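Local coordinates for protein 5'-nucleotidase SURE (Aquifex aeolicus, PDB 2WQK) that probably removes phosphate from nucleoside 5'-monophosphates by hydrolysis, using one divalent metal cation per subunit, at residues C72-Y77 and R116-P121; P2-V7 and L88-I93; E187-Y192 and Y201-E206; E101-S106 and T178-R183. One frame throughout, in Å; residues are numbered along the deposited sequence.

Contact 1 of 4, residues C72-Y77 and R116-P121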
loop_
_atom_site.group_PDB
_atom_site.type_symbol
_atom_site.label_atom_id
_atom_site.label_comp_id
_atom_site.label_asym_id
_atom_site.label_seq_id
_atom_site.Cartn_x
_atom_site.Cartn_y
_atom_site.Cartn_z
ATOM N N CYS A 72 -2.103 -14.893 -11.102
ATOM C CA CYS A 72 -1.972 -14.993 -12.567
ATOM C C CYS A 72 -1.835 -16.467 -13.014
ATOM O O CYS A 72 -2.413 -16.879 -14.037
ATOM C CB CYS A 72 -0.792 -14.150 -13.072
ATOM S SG CYS A 72 -1.006 -12.397 -12.913
ATOM N N VAL A 73 -1.002 -17.234 -12.304
ATOM C CA VAL A 73 -0.823 -18.643 -12.632
ATOM C C VAL A 73 -2.131 -19.409 -12.472
ATOM O O VAL A 73 -2.534 -20.181 -13.342
ATOM C CB VAL A 73 0.311 -19.315 -11.818
ATOM C CG1 VAL A 73 0.341 -20.839 -12.010
ATOM C CG2 VAL A 73 1.663 -18.616 -12.084
ATOM N N HIS A 74 -2.808 -19.161 -11.351
ATOM C CA HIS A 74 -4.025 -19.890 -11.084
ATOM C C HIS A 74 -5.171 -19.514 -12.035
ATOM O O HIS A 74 -5.900 -20.431 -12.540
ATOM C CB HIS A 74 -4.421 -19.767 -9.600
ATOM C CG HIS A 74 -3.533 -20.580 -8.696
ATOM N ND1 HIS A 74 -3.987 -21.680 -8.002
ATOM C CD2 HIS A 74 -2.223 -20.458 -8.380
ATOM C CE1 HIS A 74 -2.983 -22.214 -7.320
ATOM N NE2 HIS A 74 -1.899 -21.489 -7.523
ATOM N N LEU A 75 -5.333 -18.218 -12.299
ATOM C CA LEU A 75 -6.372 -17.796 -13.270
ATOM C C LEU A 75 -5.958 -18.232 -14.685
ATOM O O LEU A 75 -6.810 -18.596 -15.513
ATOM C CB LEU A 75 -6.622 -16.289 -13.220
ATOM C CG LEU A 75 -7.346 -15.783 -11.956
ATOM C CD1 LEU A 75 -7.426 -14.271 -11.955
ATOM C CD2 LEU A 75 -8.762 -16.399 -11.791
ATOM N N GLY A 76 -4.676 -18.141 -14.991
ATOM C CA GLY A 76 -4.206 -18.606 -16.311
ATOM C C GLY A 76 -4.539 -20.065 -16.558
ATOM O O GLY A 76 -5.040 -20.465 -17.625
ATOM N N TYR A 77 -4.287 -20.889 -15.553
ATOM C CA TYR A 77 -4.507 -22.311 -15.697
ATOM C C TYR A 77 -6.005 -22.644 -15.711
ATOM O O TYR A 77 -6.488 -23.344 -16.605
ATOM C CB TYR A 77 -3.832 -23.039 -14.543
ATOM C CG TYR A 77 -4.153 -24.506 -14.433
ATOM C CD1 TYR A 77 -3.903 -25.386 -15.491
ATOM C CD2 TYR A 77 -4.670 -25.038 -13.269
ATOM C CE1 TYR A 77 -4.122 -26.727 -15.396
ATOM C CE2 TYR A 77 -4.933 -26.388 -13.168
ATOM C CZ TYR A 77 -4.640 -27.249 -14.230
ATOM O OH TYR A 77 -4.907 -28.599 -14.090
ATOM N N ARG A 116 4.473 -25.291 -10.213
ATOM C CA ARG A 116 4.867 -26.628 -9.779
ATOM C C ARG A 116 3.861 -27.181 -8.752
ATOM O O ARG A 116 3.582 -28.378 -8.759
ATOM C CB ARG A 116 6.321 -26.630 -9.251
ATOM C CG ARG A 116 6.991 -27.991 -9.202
ATOM C CD ARG A 116 6.728 -28.912 -10.405
ATOM N NE ARG A 116 5.799 -30.007 -10.057
ATOM C CZ ARG A 116 5.283 -30.945 -10.865
ATOM N NH1 ARG A 116 4.486 -31.867 -10.348
ATOM N NH2 ARG A 116 5.547 -30.993 -12.159
ATOM N N ILE A 117 3.266 -26.303 -7.931
ATOM C CA ILE A 117 2.196 -26.744 -6.985
ATOM C C ILE A 117 1.026 -27.342 -7.774
ATOM O O ILE A 117 0.405 -28.342 -7.347
ATOM C CB ILE A 117 1.711 -25.589 -6.105
ATOM C CG1 ILE A 117 2.782 -25.286 -5.059
ATOM C CG2 ILE A 117 0.341 -25.879 -5.402
ATOM C CD1 ILE A 117 2.533 -23.999 -4.266
ATOM N N LEU A 118 0.744 -26.736 -8.929
ATOM C CA LEU A 118 -0.334 -27.183 -9.791
ATOM C C LEU A 118 0.036 -28.401 -10.633
ATOM O O LEU A 118 -0.805 -28.853 -11.436
ATOM C CB LEU A 118 -0.758 -26.044 -10.724
ATOM C CG LEU A 118 -1.542 -24.914 -10.056
ATOM C CD1 LEU A 118 -1.795 -23.718 -10.979
ATOM C CD2 LEU A 118 -2.886 -25.381 -9.495
ATOM N N GLY A 119 1.264 -28.920 -10.494
ATOM C CA GLY A 119 1.664 -30.112 -11.214
ATOM C C GLY A 119 2.236 -29.854 -12.580
ATOM O O GLY A 119 2.199 -30.758 -13.462
ATOM N N ILE A 120 2.763 -28.638 -12.778
ATOM C CA ILE A 120 3.306 -28.246 -14.096
ATOM C C ILE A 120 4.793 -27.908 -13.928
ATOM O O ILE A 120 5.134 -27.164 -13.030
ATOM C CB ILE A 120 2.599 -26.983 -14.642
ATOM C CG1 ILE A 120 1.064 -27.133 -14.638
ATOM C CG2 ILE A 120 3.183 -26.648 -16.029
ATOM C CD1 ILE A 120 0.242 -25.830 -14.579
ATOM N N PRO A 121 5.673 -28.430 -14.784
ATOM C CA PRO A 121 7.094 -28.083 -14.705
ATOM C C PRO A 121 7.236 -26.563 -14.876
ATOM O O PRO A 121 6.538 -25.944 -15.720
ATOM C CB PRO A 121 7.735 -28.858 -15.853
ATOM C CG PRO A 121 6.706 -29.920 -16.196
ATOM C CD PRO A 121 5.391 -29.407 -15.848
HETATM O O HOH W 1 -3.434 -29.287 -11.353
#
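The CA atoms nearest each other across the contact are those of His74 and Leu118, 8.3 Å apart, where helix 69-80 faces the C-terminal end of helix 107-117. The latter stops in a Schellman motif: Gly119 has a positive phi of 88°, and its N donates to Arg116 O. A CB at these backbone angles would be jammed against the carbonyl O of Leu118, so glycine suits the turn. Leu118 carries most of the contact. Its CD1 sits 4.0 Å above the centre of the His74 imidazole, almost on the ring normal, a CH-pi contact, while its CD2 lies 3.8 Å from His74 CE1. The same CD1 meets Val73 CG1 at 3.7 Å. Tyr77 has CG anti to its backbone N (chi1 171°), the ring lying beside Leu118, with Tyr77 CD2 3.9 Å from Leu118 CD1. In the alpha/beta fold of SurE both segments lie against the central sheet, Val73 and Ile120 each packing on Val89. The imidazole is fixed at both nitrogens, NE2 by Glu114 and ND1 by Glu187 of the second subunit. Ile120 CD1 approaches Tyr77 CD1 more loosely, at 4.3 Å. A water donates to Leu118 O and is also hydrogen-bonded to Tyr77 OH.

Contact 2 of 4, residues P2-V7 and L88-I93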
loop_
_atom_site.group_PDB
_atom_site.type_symbol
_atom_site.label_atom_id
_atom_site.label_comp_id
_atom_site.label_asym_id
_atom_site.label_seq_id
_atom_site.Cartn_x
_atom_site.Cartn_y
_atom_site.Cartn_z
ATOM N N PRO A 2 3.923 -26.999 -28.360
ATOM C CA PRO A 2 3.854 -26.801 -26.902
ATOM C C PRO A 2 3.178 -25.485 -26.560
ATOM O O PRO A 2 3.069 -24.607 -27.422
ATOM C CB PRO A 2 5.328 -26.747 -26.489
ATOM C CG PRO A 2 6.043 -27.406 -27.537
ATOM C CD PRO A 2 5.311 -27.223 -28.778
ATOM N N THR A 3 2.772 -25.348 -25.287
ATOM C CA THR A 3 2.118 -24.150 -24.805
ATOM C C THR A 3 2.771 -23.765 -23.486
ATOM O O THR A 3 3.033 -24.659 -22.640
ATOM C CB THR A 3 0.586 -24.366 -24.622
ATOM O OG1 THR A 3 -0.009 -24.731 -25.881
ATOM C CG2 THR A 3 -0.121 -23.140 -24.024
ATOM N N PHE A 4 3.053 -22.465 -23.355
ATOM C CA PHE A 4 3.664 -21.933 -22.127
ATOM C C PHE A 4 2.731 -20.914 -21.509
ATOM O O PHE A 4 2.195 -20.060 -22.194
ATOM C CB PHE A 4 4.990 -21.246 -22.435
ATOM C CG PHE A 4 5.831 -22.005 -23.420
ATOM C CD1 PHE A 4 6.295 -23.255 -23.115
ATOM C CD2 PHE A 4 6.125 -21.475 -24.679
ATOM C CE1 PHE A 4 7.046 -23.977 -24.011
ATOM C CE2 PHE A 4 6.888 -22.211 -25.563
ATOM C CZ PHE A 4 7.331 -23.444 -25.231
ATOM N N LEU A 5 2.579 -20.986 -20.171
ATOM C CA LEU A 5 1.872 -19.961 -19.417
ATOM C C LEU A 5 2.984 -19.085 -18.808
ATOM O O LEU A 5 3.773 -19.576 -17.999
ATOM C CB LEU A 5 1.020 -20.593 -18.313
ATOM C CG LEU A 5 0.289 -19.606 -17.393
ATOM C CD1 LEU A 5 -0.548 -18.662 -18.185
ATOM C CD2 LEU A 5 -0.552 -20.357 -16.334
ATOM N N LEU A 6 3.033 -17.827 -19.227
ATOM C CA LEU A 6 4.095 -16.897 -18.867
ATOM C C LEU A 6 3.514 -15.795 -18.014
ATOM O O LEU A 6 2.551 -15.108 -18.400
ATOM C CB LEU A 6 4.699 -16.298 -20.152
ATOM C CG LEU A 6 5.754 -15.197 -19.989
ATOM C CD1 LEU A 6 6.928 -15.642 -19.117
ATOM C CD2 LEU A 6 6.253 -14.681 -21.342
ATOM N N VAL A 7 4.118 -15.612 -16.836
ATOM C CA VAL A 7 3.687 -14.611 -15.871
ATOM C C VAL A 7 4.916 -13.806 -15.467
ATOM O O VAL A 7 6.053 -14.149 -15.808
ATOM C CB VAL A 7 3.040 -15.269 -14.619
ATOM C CG1 VAL A 7 1.930 -16.227 -15.063
ATOM C CG2 VAL A 7 4.092 -15.978 -13.744
ATOM N N LEU A 88 4.819 -25.853 -19.738
ATOM C CA LEU A 88 5.605 -25.161 -18.709
ATOM C C LEU A 88 4.883 -23.917 -18.235
ATOM O O LEU A 88 4.107 -23.309 -18.974
ATOM C CB LEU A 88 6.982 -24.687 -19.238
ATOM C CG LEU A 88 8.017 -25.730 -19.683
ATOM C CD1 LEU A 88 9.139 -25.119 -20.560
ATOM C CD2 LEU A 88 8.637 -26.420 -18.504
ATOM N N VAL A 89 5.124 -23.594 -16.946
ATOM C CA VAL A 89 4.836 -22.281 -16.416
ATOM C C VAL A 89 6.180 -21.579 -16.289
ATOM O O VAL A 89 7.151 -22.155 -15.740
ATOM C CB VAL A 89 4.137 -22.336 -15.017
ATOM C CG1 VAL A 89 4.174 -20.959 -14.391
ATOM C CG2 VAL A 89 2.718 -22.927 -15.183
ATOM N N LEU A 90 6.254 -20.360 -16.832
ATOM C CA LEU A 90 7.492 -19.566 -16.870
ATOM C C LEU A 90 7.186 -18.240 -16.219
ATOM O O LEU A 90 6.104 -17.713 -16.372
ATOM C CB LEU A 90 7.910 -19.325 -18.340
ATOM C CG LEU A 90 8.124 -20.629 -19.134
ATOM C CD1 LEU A 90 8.417 -20.320 -20.616
ATOM C CD2 LEU A 90 9.218 -21.515 -18.562
ATOM N N SER A 91 8.143 -17.731 -15.449
ATOM C CA SER A 91 7.949 -16.484 -14.742
ATOM C C SER A 91 9.177 -15.605 -14.903
ATOM O O SER A 91 10.277 -16.030 -14.597
ATOM C CB SER A 91 7.755 -16.796 -13.241
ATOM O OG SER A 91 7.460 -15.632 -12.527
ATOM N N GLY A 92 8.972 -14.411 -15.421
ATOM C CA GLY A 92 10.073 -13.482 -15.680
ATOM C C GLY A 92 9.937 -12.853 -17.058
ATOM O O GLY A 92 8.847 -12.847 -17.637
ATOM N N ILE A 93 11.035 -12.276 -17.567
ATOM C CA ILE A 93 12.316 -12.103 -16.922
ATOM C C ILE A 93 12.257 -10.969 -15.953
ATOM O O ILE A 93 11.904 -9.847 -16.302
ATOM C CB ILE A 93 13.417 -11.741 -17.955
ATOM C CG1 ILE A 93 13.524 -12.825 -19.031
ATOM C CG2 ILE A 93 14.773 -11.498 -17.242
ATOM C CD1 ILE A 93 14.057 -12.310 -20.397
#
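Phe4 to Val7 pair with Leu88 to Ser91 as neighbouring parallel strands in the middle of the mixed sheet of the SurE alpha/beta fold. The strand directions differ by 28° (signed crossing -28°), as in a twisted sheet, and both lead at their C-terminal ends toward the metal site, where Asp10 and Asn94, together with Ser40, bind the sodium ion. Four backbone bonds alternate in direction: Leu5 N gives to Leu88 O at 3.0 Å, Leu90 N to Leu5 O, Val7 N to Leu90 O at 2.9 Å, and Gly92 N to Val7 O. Gly92 has backbone angles at which a CB would collide with the preceding carbonyl O, and a cis peptide follows it. On the face bearing Phe4, Leu6, Leu88 and Leu90, which helices 15-24 and 135-152 cover, Leu90 CD1 reaches across to Phe4 CB at 4.0 Å. Phe4 and Leu88 lie side by side, with CD1 of the ring 4.2 Å from Leu88 CB. Leu6 CD1, turned back beside its own CA (chi2 56°), lies 3.9 Å from Leu90 CB. On the other face Ser91 OG, bonded to Thr108 O, lies 3.6 Å from Val7 CG2.

Contact 3 of 4, residues E187-Y192 and Y201-E206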
loop_
_atom_site.group_PDB
_atom_site.type_symbol
_atom_site.label_atom_id
_atom_site.label_comp_id
_atom_site.label_asym_id
_atom_site.label_seq_id
_atom_site.Cartn_x
_atom_site.Cartn_y
_atom_site.Cartn_z
ATOM N N GLU A 187 26.422 -7.160 6.259
ATOM C CA GLU A 187 25.381 -6.276 6.757
ATOM C C GLU A 187 25.942 -5.345 7.831
ATOM O O GLU A 187 26.558 -5.779 8.790
ATOM C CB GLU A 187 24.240 -7.130 7.304
ATOM C CG GLU A 187 23.069 -6.384 7.844
ATOM C CD GLU A 187 21.872 -7.310 8.042
ATOM O OE1 GLU A 187 21.691 -7.806 9.157
ATOM O OE2 GLU A 187 21.135 -7.582 7.061
ATOM N N ARG A 188 25.689 -4.055 7.667
ATOM C CA ARG A 188 26.078 -3.060 8.662
ATOM C C ARG A 188 24.897 -2.125 8.900
ATOM O O ARG A 188 24.280 -1.687 7.931
ATOM C CB ARG A 188 27.259 -2.247 8.131
ATOM C CG ARG A 188 28.058 -1.518 9.183
ATOM C CD ARG A 188 28.948 -0.441 8.518
ATOM N NE ARG A 188 29.700 0.472 9.403
ATOM C CZ ARG A 188 29.228 1.175 10.440
ATOM N NH1 ARG A 188 27.968 1.093 10.858
ATOM N NH2 ARG A 188 30.065 1.976 11.102
ATOM N N VAL A 189 24.603 -1.818 10.160
ATOM C CA VAL A 189 23.507 -0.893 10.497
ATOM C C VAL A 189 24.099 0.457 10.877
ATOM O O VAL A 189 25.056 0.536 11.682
ATOM C CB VAL A 189 22.612 -1.433 11.641
ATOM C CG1 VAL A 189 21.520 -0.446 11.968
ATOM C CG2 VAL A 189 22.051 -2.816 11.260
ATOM N N PHE A 190 23.584 1.501 10.240
ATOM C CA PHE A 190 24.016 2.896 10.496
ATOM C C PHE A 190 22.928 3.556 11.342
ATOM O O PHE A 190 21.750 3.361 11.078
ATOM C CB PHE A 190 24.205 3.645 9.187
ATOM C CG PHE A 190 25.402 3.168 8.377
ATOM C CD1 PHE A 190 26.594 3.871 8.407
ATOM C CD2 PHE A 190 25.337 2.010 7.610
ATOM C CE1 PHE A 190 27.700 3.431 7.680
ATOM C CE2 PHE A 190 26.439 1.556 6.880
ATOM C CZ PHE A 190 27.625 2.277 6.909
ATOM N N LYS A 191 23.323 4.318 12.361
ATOM C CA LYS A 191 22.411 5.005 13.251
ATOM C C LYS A 191 22.426 6.503 12.928
ATOM O O LYS A 191 23.504 7.110 12.718
ATOM C CB LYS A 191 22.829 4.835 14.726
ATOM C CG LYS A 191 21.827 5.380 15.715
ATOM C CD LYS A 191 22.211 5.055 17.151
ATOM C CE LYS A 191 21.220 5.621 18.141
ATOM N NZ LYS A 191 21.705 5.385 19.563
ATOM N N TYR A 192 21.232 7.075 12.966
ATOM C CA TYR A 192 20.998 8.503 12.764
ATOM C C TYR A 192 20.107 9.022 13.870
ATOM O O TYR A 192 19.438 8.223 14.564
ATOM C CB TYR A 192 20.310 8.723 11.431
ATOM C CG TYR A 192 21.099 8.297 10.217
ATOM C CD1 TYR A 192 21.880 9.191 9.514
ATOM C CD2 TYR A 192 21.016 7.002 9.740
ATOM C CE1 TYR A 192 22.565 8.791 8.367
ATOM C CE2 TYR A 192 21.704 6.600 8.614
ATOM C CZ TYR A 192 22.468 7.506 7.922
ATOM O OH TYR A 192 23.127 7.105 6.794
ATOM N N TYR A 201 17.527 4.072 11.815
ATOM C CA TYR A 201 18.585 3.141 11.442
ATOM C C TYR A 201 18.509 2.866 9.956
ATOM O O TYR A 201 17.437 2.924 9.373
ATOM C CB TYR A 201 18.449 1.815 12.226
ATOM C CG TYR A 201 18.540 2.062 13.710
ATOM C CD1 TYR A 201 19.785 2.081 14.353
ATOM C CD2 TYR A 201 17.400 2.365 14.454
ATOM C CE1 TYR A 201 19.888 2.377 15.697
ATOM C CE2 TYR A 201 17.491 2.648 15.833
ATOM C CZ TYR A 201 18.744 2.665 16.424
ATOM O OH TYR A 201 18.820 2.927 17.798
ATOM N N TRP A 202 19.632 2.549 9.352
ATOM C CA TRP A 202 19.639 2.164 7.948
ATOM C C TRP A 202 20.480 0.887 7.859
ATOM O O TRP A 202 21.645 0.889 8.219
ATOM C CB TRP A 202 20.248 3.282 7.078
ATOM C CG TRP A 202 19.844 3.199 5.626
ATOM C CD1 TRP A 202 19.840 2.094 4.837
ATOM C CD2 TRP A 202 19.375 4.275 4.826
ATOM N NE1 TRP A 202 19.381 2.404 3.579
ATOM C CE2 TRP A 202 19.103 3.749 3.532
ATOM C CE3 TRP A 202 19.166 5.625 5.055
ATOM C CZ2 TRP A 202 18.597 4.546 2.476
ATOM C CZ3 TRP A 202 18.700 6.418 3.992
ATOM C CH2 TRP A 202 18.407 5.870 2.735
ATOM N N ILE A 203 19.851 -0.193 7.410
ATOM C CA ILE A 203 20.525 -1.459 7.189
ATOM C C ILE A 203 21.208 -1.409 5.826
ATOM O O ILE A 203 20.537 -1.272 4.774
ATOM C CB ILE A 203 19.557 -2.653 7.234
ATOM C CG1 ILE A 203 18.714 -2.629 8.521
ATOM C CG2 ILE A 203 20.338 -3.945 7.102
ATOM C CD1 ILE A 203 17.621 -3.738 8.582
ATOM N N ALA A 204 22.534 -1.446 5.851
ATOM C CA ALA A 204 23.326 -1.358 4.622
ATOM C C ALA A 204 23.910 -2.700 4.236
ATOM O O ALA A 204 24.329 -3.472 5.112
ATOM C CB ALA A 204 24.458 -0.339 4.769
ATOM N N ALA A 205 23.966 -2.943 2.928
ATOM C CA ALA A 205 24.651 -4.095 2.350
ATOM C C ALA A 205 26.027 -3.614 1.816
ATOM O O ALA A 205 26.079 -2.710 0.977
ATOM C CB ALA A 205 23.825 -4.697 1.225
ATOM N N GLU A 206 27.107 -4.199 2.338
ATOM C CA GLU A 206 28.492 -3.801 2.052
ATOM C C GLU A 206 29.233 -4.950 1.378
ATOM O O GLU A 206 28.862 -6.105 1.547
ATOM C CB GLU A 206 29.231 -3.483 3.360
ATOM C CG GLU A 206 28.597 -2.401 4.266
ATOM C CD GLU A 206 28.684 -0.990 3.692
ATOM O OE1 GLU A 206 29.376 -0.785 2.671
ATOM O OE2 GLU A 206 28.051 -0.077 4.271
HETATM O O HOH W 2 21.262 2.543 19.280
#
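Glu187 to Lys191 pair antiparallel with Ala205 to Tyr201 in a hairpin about 27 Å, centre to centre, from the middle of the chain; it is two-stranded within this chain and continued at Tyr201 by a strand of the second subunit. Arg188 with Ala204 and Phe190 with Trp202 are the hydrogen-bonded pairs; Ala204 N donates to Arg188 O at 2.7 Å. Phe190 turns its ring edge to Ala204, Phe190 CE2 lying 3.5 Å from Ala204 CB, while Arg188 NH1 lies 3.8 Å above the ring centre. On the other face the extended Lys191 chain runs alongside Tyr201, with Lys191 CG 3.6 Å from Tyr201 CE1. A water links Lys191 NZ to Tyr201 OH. An alanine at Tyr201 would probably leave the Lys191 chain without its flanking ring and the water without its hydroxyl partner. Trp202 NE1 donates to Phe48 O of the second subunit. The arrangement is that of a beta-hairpin arm joining subunits of an oligomer.

Contact 4 of 4, residues E101-S106 and T178-R183. With SO4 (sulfate ion), chain C.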
loop_
_atom_site.group_PDB
_atom_site.type_symbol
_atom_site.label_atom_id
_atom_site.label_comp_id
_atom_site.label_asym_id
_atom_site.label_seq_id
_atom_site.Cartn_x
_atom_site.Cartn_y
_atom_site.Cartn_z
ATOM N N GLU A 101 19.397 -16.234 -0.270
ATOM C CA GLU A 101 18.357 -16.215 0.758
ATOM C C GLU A 101 17.136 -15.448 0.353
ATOM O O GLU A 101 15.989 -15.702 0.812
ATOM C CB GLU A 101 18.902 -15.560 2.045
ATOM C CG GLU A 101 19.991 -16.347 2.712
ATOM C CD GLU A 101 19.589 -17.785 3.006
ATOM O OE1 GLU A 101 18.388 -18.126 2.897
ATOM O OE2 GLU A 101 20.487 -18.582 3.352
ATOM N N ASP A 102 17.333 -14.469 -0.520
ATOM C CA ASP A 102 16.244 -13.599 -0.954
ATOM C C ASP A 102 15.173 -14.252 -1.903
ATOM O O ASP A 102 14.107 -13.684 -2.194
ATOM C CB ASP A 102 16.880 -12.302 -1.423
ATOM C CG ASP A 102 17.619 -11.581 -0.253
ATOM O OD1 ASP A 102 17.010 -11.434 0.847
ATOM O OD2 ASP A 102 18.796 -11.197 -0.406
ATOM N N ILE A 103 15.439 -15.481 -2.314
ATOM C CA ILE A 103 14.487 -16.245 -3.144
ATOM C C ILE A 103 13.104 -16.361 -2.460
ATOM O O ILE A 103 12.062 -16.285 -3.103
ATOM C CB ILE A 103 15.089 -17.612 -3.460
ATOM C CG1 ILE A 103 16.267 -17.466 -4.430
ATOM C CG2 ILE A 103 14.084 -18.611 -4.007
ATOM C CD1 ILE A 103 17.136 -18.763 -4.503
ATOM N N THR A 104 13.089 -16.528 -1.135
ATOM C CA THR A 104 11.854 -16.660 -0.357
ATOM C C THR A 104 10.876 -15.511 -0.522
ATOM O O THR A 104 9.680 -15.679 -0.387
ATOM C CB THR A 104 12.189 -16.744 1.146
ATOM O OG1 THR A 104 12.979 -17.920 1.357
ATOM C CG2 THR A 104 10.929 -16.797 1.958
ATOM N N TYR A 105 11.406 -14.316 -0.778
ATOM C CA TYR A 105 10.614 -13.112 -0.862
ATOM C C TYR A 105 10.236 -12.716 -2.300
ATOM O O TYR A 105 9.576 -11.697 -2.538
ATOM C CB TYR A 105 11.394 -11.956 -0.229
ATOM C CG TYR A 105 11.737 -12.194 1.237
ATOM C CD1 TYR A 105 10.753 -12.265 2.183
ATOM C CD2 TYR A 105 13.044 -12.349 1.638
ATOM C CE1 TYR A 105 11.072 -12.460 3.530
ATOM C CE2 TYR A 105 13.379 -12.545 2.984
ATOM C CZ TYR A 105 12.375 -12.619 3.921
ATOM O OH TYR A 105 12.686 -12.807 5.260
ATOM N N SER A 106 10.682 -13.508 -3.266
ATOM C CA SER A 106 10.534 -13.121 -4.681
ATOM C C SER A 106 9.180 -13.512 -5.282
ATOM O O SER A 106 8.763 -14.696 -5.248
ATOM C CB SER A 106 11.595 -13.853 -5.489
ATOM O OG SER A 106 11.363 -13.747 -6.900
ATOM N N THR A 178 23.743 -24.719 -10.013
ATOM C CA THR A 178 24.232 -24.045 -8.815
ATOM C C THR A 178 23.334 -24.393 -7.598
ATOM O O THR A 178 22.199 -24.870 -7.750
ATOM C CB THR A 178 24.187 -22.518 -8.999
ATOM O OG1 THR A 178 22.849 -22.128 -9.278
ATOM C CG2 THR A 178 25.139 -22.050 -10.132
ATOM N N ARG A 179 23.895 -24.195 -6.406
ATOM C CA ARG A 179 23.099 -24.177 -5.183
ATOM C C ARG A 179 22.718 -22.758 -4.780
ATOM O O ARG A 179 23.364 -21.791 -5.155
ATOM C CB ARG A 179 23.860 -24.861 -4.025
ATOM C CG ARG A 179 25.113 -24.159 -3.539
ATOM C CD ARG A 179 25.743 -24.878 -2.364
ATOM N NE ARG A 179 26.885 -24.119 -1.830
ATOM C CZ ARG A 179 28.108 -24.189 -2.277
ATOM N NH1 ARG A 179 28.382 -24.954 -3.319
ATOM N NH2 ARG A 179 29.064 -23.441 -1.680
ATOM N N GLN A 180 21.690 -22.652 -3.937
ATOM C CA GLN A 180 21.311 -21.389 -3.337
ATOM C C GLN A 180 22.458 -20.928 -2.419
ATOM O O GLN A 180 22.823 -21.622 -1.488
ATOM C CB GLN A 180 20.051 -21.586 -2.476
ATOM C CG GLN A 180 19.529 -20.323 -1.789
ATOM C CD GLN A 180 18.407 -20.642 -0.846
ATOM O OE1 GLN A 180 18.386 -21.703 -0.250
ATOM N NE2 GLN A 180 17.487 -19.708 -0.687
ATOM N N GLY A 181 22.987 -19.739 -2.649
ATOM C CA GLY A 181 24.041 -19.200 -1.810
ATOM C C GLY A 181 23.447 -18.571 -0.559
ATOM O O GLY A 181 22.247 -18.512 -0.374
ATOM N N LYS A 182 24.317 -18.092 0.317
ATOM C CA LYS A 182 23.862 -17.340 1.491
ATOM C C LYS A 182 23.369 -15.922 1.053
ATOM O O LYS A 182 22.430 -15.778 0.248
ATOM C CB LYS A 182 24.976 -17.321 2.573
ATOM C CG LYS A 182 25.294 -18.725 3.155
ATOM C CD LYS A 182 26.404 -18.774 4.265
ATOM C CE LYS A 182 26.613 -20.225 4.733
ATOM N NZ LYS A 182 27.550 -20.316 5.890
ATOM N N ARG A 183 23.876 -14.876 1.677
ATOM C CA ARG A 183 23.817 -13.549 1.104
ATOM C C ARG A 183 25.247 -13.099 0.854
ATOM O O ARG A 183 26.075 -13.135 1.742
ATOM C CB ARG A 183 23.085 -12.582 2.026
ATOM C CG ARG A 183 21.584 -12.630 1.866
ATOM C CD ARG A 183 20.882 -12.257 3.130
ATOM N NE ARG A 183 19.433 -12.302 2.947
ATOM C CZ ARG A 183 18.534 -12.340 3.936
ATOM N NH1 ARG A 183 18.948 -12.343 5.192
ATOM N NH2 ARG A 183 17.240 -12.410 3.648
HETATM S S SO4 C . 10.507 -9.970 -7.607
HETATM O O1 SO4 C . 11.604 -9.010 -7.720
HETATM O O2 SO4 C . 9.411 -9.491 -8.509
HETATM O O3 SO4 C . 10.897 -11.250 -8.077
HETATM O O4 SO4 C . 9.984 -10.061 -6.207
HETATM O O HOH W 3 16.031 -18.705 2.183
#
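Arg183 and Asp102 form a salt bridge through one carboxylate oxygen: NH2 donates to OD1 at 3.0 Å, approaching from above the carboxylate plane, and NE adds a weak bond to the same OD1 at 3.3 Å. NH1 is taken by Glu114 OE1 of the second subunit. Glu101 CB lies over one face of the guanidinium, 3.4 Å from Arg183 NE. At the guanidinium edge, Arg183 NH2 lies 3.9 Å from Tyr105 CE2, with the two planes only 10° apart; Tyr105 OH is hydrogen-bonded to the other carboxylate oxygen of Glu114 of the second subunit. A leucine in place of Arg183 would probably leave Asp102 and Glu114 of the second subunit without their positively charged mate. Residues 101-105 form a 3-10 turn leading into helix 107-117. Ser106 is the N-cap: its OG caps Val109 N and donates to sulfate O3 at 2.8 Å. Across the contact, Glu101 N donates to Lys182 O at 3.1 Å, and this oxygen also accepts from Tyr218 OH. A water donates to Glu101 OE1 and accepts weakly from Gln180 NE2. Gln180 CG, anti to the backbone N (chi1 -179°), lies 3.9 Å from Ile103 CD1; the extended chain beyond it brings NE2 to Gly100 O and OE1 to Leu235 N of the second subunit. Gly181 N is bonded to Asp217 OD1.

Contacts 1 and 2 form one buried block of the core: they touch each other, Pro121 O probably accepting from Val89 N, and they join neighbouring elements, strands in contact 2 and a helix with a helix end in contact 1. Backbone bonds dominate contact 2, whereas contact 1 relies on apolar side chains around one leucine. Contacts 3 and 4 lie on the opposite side of the chain's centre, are only partly buried and adjoin in sequence. Contact 4 is the one with a salt bridge across its two segments, contact 3 a sheet pairing with aromatic side chains on both sides of it. The second subunit touches contacts 1, 3 and 4; the His74–Glu187 bond between chains connects contact 1 of one copy with contact 3 of another.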